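Local coordinates for ABC transporter substrate-binding protein-branched chain amino acid transport (Streptococcus pneumoniae, PDB 4GNR) that binds isoleucine between its two lobes and probably delivers branched-chain amino acids to an ABC transporter for uptake into the cell, at residues Y23-A26 with E27-A31; S280-A283 with A284-Y287. All coordinates share one frame; numbering follows the deposited sequence. Where two conformers were deposited one is given.

Overall arrangement
Both contacts are local, each made within the turns of one helix, and along the chain they come in series, neither nested nor crossing. Contact 1 lies near the start of helix 21-40, the helix between the parallel strands 7-14 and 48-55. Some 250 residues later contact 2 runs from the N-cap residue into the first turns of helix 281-297. Neither closes a long loop; they meet by packing, with centres about 7 Å apart. Ala-26 O rests on Ala-283 CB at 3.3 Å, and Glu-27 O on Ala-286 CB at 3.4 Å. Each helix start sends one aromatic ring to the bound isoleucine, Tyr-23 from contact 1 and Phe-282 from contact 2.

Contact 1: Y23-A26 with E27-A31; sequences YGTA and EQKGA. With ILE (isoleucine), chain B.
Glu-27 packs back over the preceding turn of helix 21-40, its CG 3.3 Å from Tyr-23 O, and the extended chain carries OE2 to Ser-106 OG. Thr-25 and Lys-29, one turn apart, run side by side and point the same way. In Thr-25 a chi1 of -63° sets OG1 beside the backbone N and leaves CG2 anti to it, with the methyl against Lys-29 CE at 3.9 Å. The lysine chain is extended beyond CG, and its NZ goes on to a salt bridge with Glu-277. Thr-25 OG1 is bonded to Ala-21 O, a turn back, and also accepts from a water at 2.9 Å. That water donates its other hydrogen to Gln-28 OE1 at 2.8 Å, bridging the two side chains, while Gln-28 NE2 is held by Asp-53. Ala-26 O takes Gly-30 N at 2.9 Å, one of four i to i+4 bonds joining the halves, and the Ala-26 methyl touches Ser-280. At the pocket end, CD1 of the bound isoleucine lies over one face of the Tyr-23 ring, 3.6 Å from CG and offset toward the rim; Tyr-23 OH is bonded to Gly-230 O and Tyr-206 N. The helix belongs to the beta-alpha-beta unit with strands 7-14 and 48-55: Glu-27, Gln-28 and Ala-31 pack on strand 7-14, while Glu-27 and Ala-31 also meet helix 281-297.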
ATOM      1  N   TYR A  23      -3.773   6.816   2.856  1.00  6.29           N
ATOM      2  CA  TYR A  23      -3.442   5.900   1.761  1.00  6.17           C
ATOM      3  C   TYR A  23      -4.230   6.246   0.494  1.00  5.79           C
ATOM      4  O   TYR A  23      -3.658   6.377  -0.593  1.00  6.11           O
ATOM      5  CB  TYR A  23      -3.713   4.447   2.156  1.00  6.26           C
ATOM      6  CG  TYR A  23      -3.059   3.990   3.448  1.00  6.05           C
ATOM      7  CD1 TYR A  23      -1.700   4.221   3.716  1.00  6.38           C
ATOM      8  CD2 TYR A  23      -3.790   3.263   4.371  1.00  6.94           C
ATOM      9  CE1 TYR A  23      -1.104   3.737   4.870  1.00  6.25           C
ATOM     10  CE2 TYR A  23      -3.204   2.783   5.540  1.00  7.07           C
ATOM     11  CZ  TYR A  23      -1.859   3.011   5.783  1.00  6.52           C
ATOM     12  OH  TYR A  23      -1.315   2.528   6.957  1.00  6.94           O
ATOM     13  N   GLY A  24      -5.550   6.382   0.630  1.00  5.94           N
ATOM     14  CA  GLY A  24      -6.375   6.648  -0.534  1.00  5.87           C
ATOM     15  C   GLY A  24      -6.140   8.019  -1.132  1.00  5.53           C
ATOM     16  O   GLY A  24      -6.233   8.192  -2.335  1.00  6.03           O
ATOM     17  N   THR A  25      -5.863   9.014  -0.294  1.00  5.88           N
ATOM     18  CA  THR A  25      -5.587  10.366  -0.796  1.00  6.54           C
ATOM     19  C   THR A  25      -4.268  10.388  -1.598  1.00  6.09           C
ATOM     20  O   THR A  25      -4.169  11.025  -2.650  1.00  6.48           O
ATOM     21  CB  THR A  25      -5.543  11.379   0.359  1.00  7.59           C
ATOM     22  OG1 THR A  25      -6.839  11.408   0.982  1.00  9.57           O
ATOM     23  CG2 THR A  25      -5.157  12.766  -0.121  1.00 10.27           C
ATOM     24  N   ALA A  26      -3.259   9.665  -1.097  1.00  5.71           N
ATOM     25  CA  ALA A  26      -1.989   9.559  -1.834  1.00  6.11           C
ATOM     26  C   ALA A  26      -2.257   8.936  -3.217  1.00  5.33           C
ATOM     27  O   ALA A  26      -1.709   9.365  -4.232  1.00  5.75           O
ATOM     28  CB  ALA A  26      -0.996   8.719  -1.068  1.00  7.06           C
ATOM     29  N   GLU A  27      -3.078   7.889  -3.238  1.00  5.18           N
ATOM     30  CA  GLU A  27      -3.386   7.197  -4.496  1.00  5.05           C
ATOM     31  C   GLU A  27      -4.190   8.090  -5.439  1.00  5.09           C
ATOM     32  O   GLU A  27      -3.940   8.108  -6.642  1.00  5.22           O
ATOM     33  CB  GLU A  27      -4.034   5.848  -4.233  1.00  5.04           C
ATOM     34  CG  GLU A  27      -3.055   4.953  -3.498  1.00  5.24           C
ATOM     35  CD  GLU A  27      -3.404   3.500  -3.415  1.00  5.25           C
ATOM     36  OE1 GLU A  27      -4.305   2.960  -4.055  1.00  6.33           O
ATOM     37  OE2 GLU A  27      -2.611   2.839  -2.617  1.00  6.36           O
ATOM     38  N   GLN A  28      -5.155   8.825  -4.890  1.00  5.45           N
ATOM     39  CA  GLN A  28      -5.922   9.781  -5.678  1.00  5.58           C
ATOM     40  C   GLN A  28      -4.955  10.768  -6.375  1.00  5.63           C
ATOM     41  O   GLN A  28      -5.076  11.050  -7.571  1.00  6.13           O
ATOM     42  CB  GLN A  28      -6.896  10.527  -4.756  1.00  6.03           C
ATOM     43  CG  GLN A  28      -7.699  11.619  -5.424  1.00  7.30           C
ATOM     44  CD  GLN A  28      -8.428  12.462  -4.370  1.00  8.15           C
ATOM     45  OE1 GLN A  28      -7.908  12.727  -3.279  1.00 10.59           O
ATOM     46  NE2 GLN A  28      -9.620  12.894  -4.700  1.00  9.04           N
ATOM     47  N   LYS A  29      -4.018  11.308  -5.596  1.00  5.82           N
ATOM     48  CA  LYS A  29      -3.065  12.289  -6.151  1.00  6.51           C
ATOM     49  C   LYS A  29      -2.164  11.667  -7.211  1.00  6.29           C
ATOM     50  O   LYS A  29      -1.913  12.282  -8.264  1.00  6.35           O
ATOM     51  CB  LYS A  29      -2.243  12.944  -5.043  1.00  7.19           C
ATOM     52  CG  LYS A  29      -3.069  13.932  -4.202  1.00  9.02           C
ATOM     53  CD  LYS A  29      -2.279  14.533  -3.043  1.00 12.98           C
ATOM     54  CE  LYS A  29      -3.153  15.382  -2.122  1.00 15.90           C
ATOM     55  NZ  LYS A  29      -2.450  15.748  -0.870  1.00 19.27           N
ATOM     56  N   GLY A  30      -1.623  10.481  -6.937  1.00  5.72           N
ATOM     57  CA  GLY A  30      -0.749   9.856  -7.934  1.00  5.69           C
ATOM     58  C   GLY A  30      -1.509   9.468  -9.216  1.00  5.45           C
ATOM     59  O   GLY A  30      -1.015   9.665 -10.332  1.00  5.72           O
ATOM     60  N   ALA A  31      -2.705   8.898  -9.036  1.00  5.15           N
ATOM     61  CA  ALA A  31      -3.531   8.497 -10.173  1.00  5.29           C
ATOM     62  C   ALA A  31      -3.950   9.709 -11.007  1.00  5.30           C
ATOM     63  O   ALA A  31      -3.907   9.677 -12.234  1.00  5.83           O
ATOM     64  CB  ALA A  31      -4.742   7.714  -9.676  1.00  5.70           C
TER
HETATM   65  N   ILE B 401      -1.166  -3.122   1.945  1.00  6.27           N
HETATM   66  CA  ILE B 401      -2.223  -2.576   2.841  1.00  6.07           C
HETATM   67  C   ILE B 401      -3.535  -3.304   2.566  1.00  5.74           C
HETATM   68  O   ILE B 401      -4.536  -2.997   3.247  1.00  6.70           O
HETATM   69  CB  ILE B 401      -2.268  -1.017   2.865  1.00  9.23           C
HETATM   70  CG1 ILE B 401      -2.233  -0.446   1.467  1.00  9.21           C
HETATM   71  CG2 ILE B 401      -1.080  -0.303   3.720  1.00  8.24           C
HETATM   72  CD1 ILE B 401      -2.365   1.061   1.457  1.00  7.90           C
HETATM   73  OXT ILE B 401      -3.530  -4.201   1.698  1.00  6.80           O
HETATM   74  O   HOH W   1      -8.621  13.047  -0.609  1.00 15.38           O

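Contact 2: S280-A283 with A284-Y287. With ILE (isoleucine), chain B.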
ATOM      1  N   SER A 280       4.232   9.388  -1.452  0.50  7.78           N
ATOM      2  CA  SER A 280       4.517   8.126  -0.763  0.50  8.36           C
ATOM      3  C   SER A 280       4.525   7.004  -1.820  0.50  6.91           C
ATOM      4  O   SER A 280       4.140   7.184  -2.984  0.50  6.90           O
ATOM      5  CB  SER A 280       3.501   7.737   0.288  0.50  8.90           C
ATOM      6  OG  SER A 280       2.336   7.245  -0.293  0.50  9.27           O
ATOM      7  N   THR A 281       4.913   5.819  -1.362  1.00  6.88           N
ATOM      8  CA  THR A 281       4.919   4.626  -2.195  1.00  6.33           C
ATOM      9  C   THR A 281       3.528   4.386  -2.783  1.00  5.90           C
ATOM     10  O   THR A 281       3.429   3.781  -3.860  1.00  6.55           O
ATOM     11  CB  THR A 281       5.367   3.385  -1.363  1.00  6.98           C
ATOM     12  OG1 THR A 281       5.540   2.269  -2.223  1.00  8.53           O
ATOM     13  CG2 THR A 281       4.433   3.042  -0.243  1.00  7.66           C
ATOM     14  N   PHE A 282       2.457   4.802  -2.098  1.00  5.55           N
ATOM     15  CA  PHE A 282       1.112   4.553  -2.600  1.00  5.36           C
ATOM     16  C   PHE A 282       0.779   5.469  -3.772  1.00  5.29           C
ATOM     17  O   PHE A 282       0.099   5.047  -4.703  1.00  5.32           O
ATOM     18  CB  PHE A 282       0.111   4.596  -1.454  1.00  5.44           C
ATOM     19  CG  PHE A 282       0.470   3.587  -0.393  1.00  6.07           C
ATOM     20  CD1 PHE A 282       0.599   2.247  -0.728  1.00  6.44           C
ATOM     21  CD2 PHE A 282       0.720   3.951   0.909  1.00  7.18           C
ATOM     22  CE1 PHE A 282       1.005   1.293   0.213  1.00  7.74           C
ATOM     23  CE2 PHE A 282       1.095   2.998   1.870  1.00  8.75           C
ATOM     24  CZ  PHE A 282       1.250   1.674   1.513  1.00  8.56           C
ATOM     25  N   ALA A 283       1.230   6.729  -3.725  1.00  5.44           N
ATOM     26  CA  ALA A 283       1.065   7.611  -4.891  1.00  5.36           C
ATOM     27  C   ALA A 283       1.806   7.012  -6.102  1.00  4.95           C
ATOM     28  O   ALA A 283       1.289   7.044  -7.225  1.00  5.24           O
ATOM     29  CB  ALA A 283       1.590   9.004  -4.605  1.00  6.24           C
ATOM     30  N   ALA A 284       3.024   6.503  -5.876  1.00  5.17           N
ATOM     31  CA  ALA A 284       3.823   5.922  -6.954  1.00  5.03           C
ATOM     32  C   ALA A 284       3.124   4.685  -7.554  1.00  4.91           C
ATOM     33  O   ALA A 284       3.030   4.543  -8.772  1.00  5.28           O
ATOM     34  CB  ALA A 284       5.206   5.565  -6.418  1.00  6.20           C
ATOM     35  N   LEU A 285       2.642   3.783  -6.695  1.00  4.97           N
ATOM     36  CA  LEU A 285       1.939   2.593  -7.182  1.00  4.87           C
ATOM     37  C   LEU A 285       0.685   2.973  -7.966  1.00  4.62           C
ATOM     38  O   LEU A 285       0.400   2.366  -8.994  1.00  4.92           O
ATOM     39  CB  LEU A 285       1.565   1.656  -6.027  1.00  5.13           C
ATOM     40  CG  LEU A 285       2.730   0.852  -5.432  1.00  6.14           C
ATOM     41  CD1 LEU A 285       2.339   0.284  -4.078  1.00  7.23           C
ATOM     42  CD2 LEU A 285       3.185  -0.277  -6.367  1.00  7.23           C
ATOM     43  N   ALA A 286      -0.065   3.973  -7.491  1.00  4.59           N
ATOM     44  CA  ALA A 286      -1.308   4.376  -8.165  1.00  4.74           C
ATOM     45  C   ALA A 286      -1.029   5.008  -9.537  1.00  4.73           C
ATOM     46  O   ALA A 286      -1.778   4.798 -10.495  1.00  5.10           O
ATOM     47  CB  ALA A 286      -2.105   5.306  -7.291  1.00  5.71           C
ATOM     48  N   TYR A 287       0.045   5.793  -9.615  1.00  4.85           N
ATOM     49  CA  TYR A 287       0.482   6.400 -10.878  1.00  5.31           C
ATOM     50  C   TYR A 287       0.747   5.273 -11.894  1.00  5.09           C
ATOM     51  O   TYR A 287       0.291   5.318 -13.049  1.00  5.38           O
ATOM     52  CB  TYR A 287       1.711   7.253 -10.601  1.00  5.63           C
ATOM     53  CG  TYR A 287       2.289   7.987 -11.778  1.00  5.58           C
ATOM     54  CD1 TYR A 287       3.255   7.399 -12.572  1.00  7.10           C
ATOM     55  CD2 TYR A 287       1.923   9.303 -12.057  1.00  6.33           C
ATOM     56  CE1 TYR A 287       3.849   8.102 -13.622  1.00  8.33           C
ATOM     57  CE2 TYR A 287       2.512  10.020 -13.100  1.00  7.24           C
ATOM     58  CZ  TYR A 287       3.477   9.412 -13.870  1.00  7.89           C
ATOM     59  OH  TYR A 287       4.118  10.074 -14.882  1.00  9.80           O
TER
HETATM   60  N   ILE B 401      -1.166  -3.122   1.945  1.00  6.27           N
HETATM   61  CA  ILE B 401      -2.223  -2.576   2.841  1.00  6.07           C
HETATM   62  C   ILE B 401      -3.535  -3.304   2.566  1.00  5.74           C
HETATM   63  O   ILE B 401      -4.536  -2.997   3.247  1.00  6.70           O
HETATM   64  CB  ILE B 401      -2.268  -1.017   2.865  1.00  9.23           C
HETATM   65  CG1 ILE B 401      -2.233  -0.446   1.467  1.00  9.21           C
HETATM   66  CG2 ILE B 401      -1.080  -0.303   3.720  1.00  8.24           C
HETATM   67  CD1 ILE B 401      -2.365   1.061   1.457  1.00  7.90           C
HETATM   68  OXT ILE B 401      -3.530  -4.201   1.698  1.00  6.80           O
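Phe-282 and Leu-285 make the apolar contact between these turns, CD1 to CD1 at 4.3 Å, the leucine methyl approaching the ring obliquely. Thr-281 lies alongside Leu-285, its OG1 4.2 Å from Leu-285 CD1. The Phe-282 ring is sandwiched between aliphatic groups: Thr-281 CG2 sits over the centre of one face, 3.7 Å above the plane, and CD1 of the bound isoleucine lies over the opposite face, toward the rim, 3.6 Å from Phe-282 CE1. With CG anti to its own carbonyl carbon (chi1 -58°), the phenylalanine reaches the ligand pocket, where its ring also meets that of Tyr-23. Among the polar contacts, Ser-280 is the N-cap: in the conformer given, its OG accepts from Phe-282 N at 3.0 Å, on a bent path of 142°. Ser-280 O then takes Ala-284 N at 3.2 Å, and three further i to i+4 bonds follow, ending with Tyr-287 N on Ala-283 O. Tyr-287 OH is bonded to Glu-37. Ala-283 and Ala-284 pack against helix 262-275, while Ser-280, Phe-282, Ala-286 and Tyr-287 lie against helix 21-40; the start of helix 281-297 thus packs on both helices.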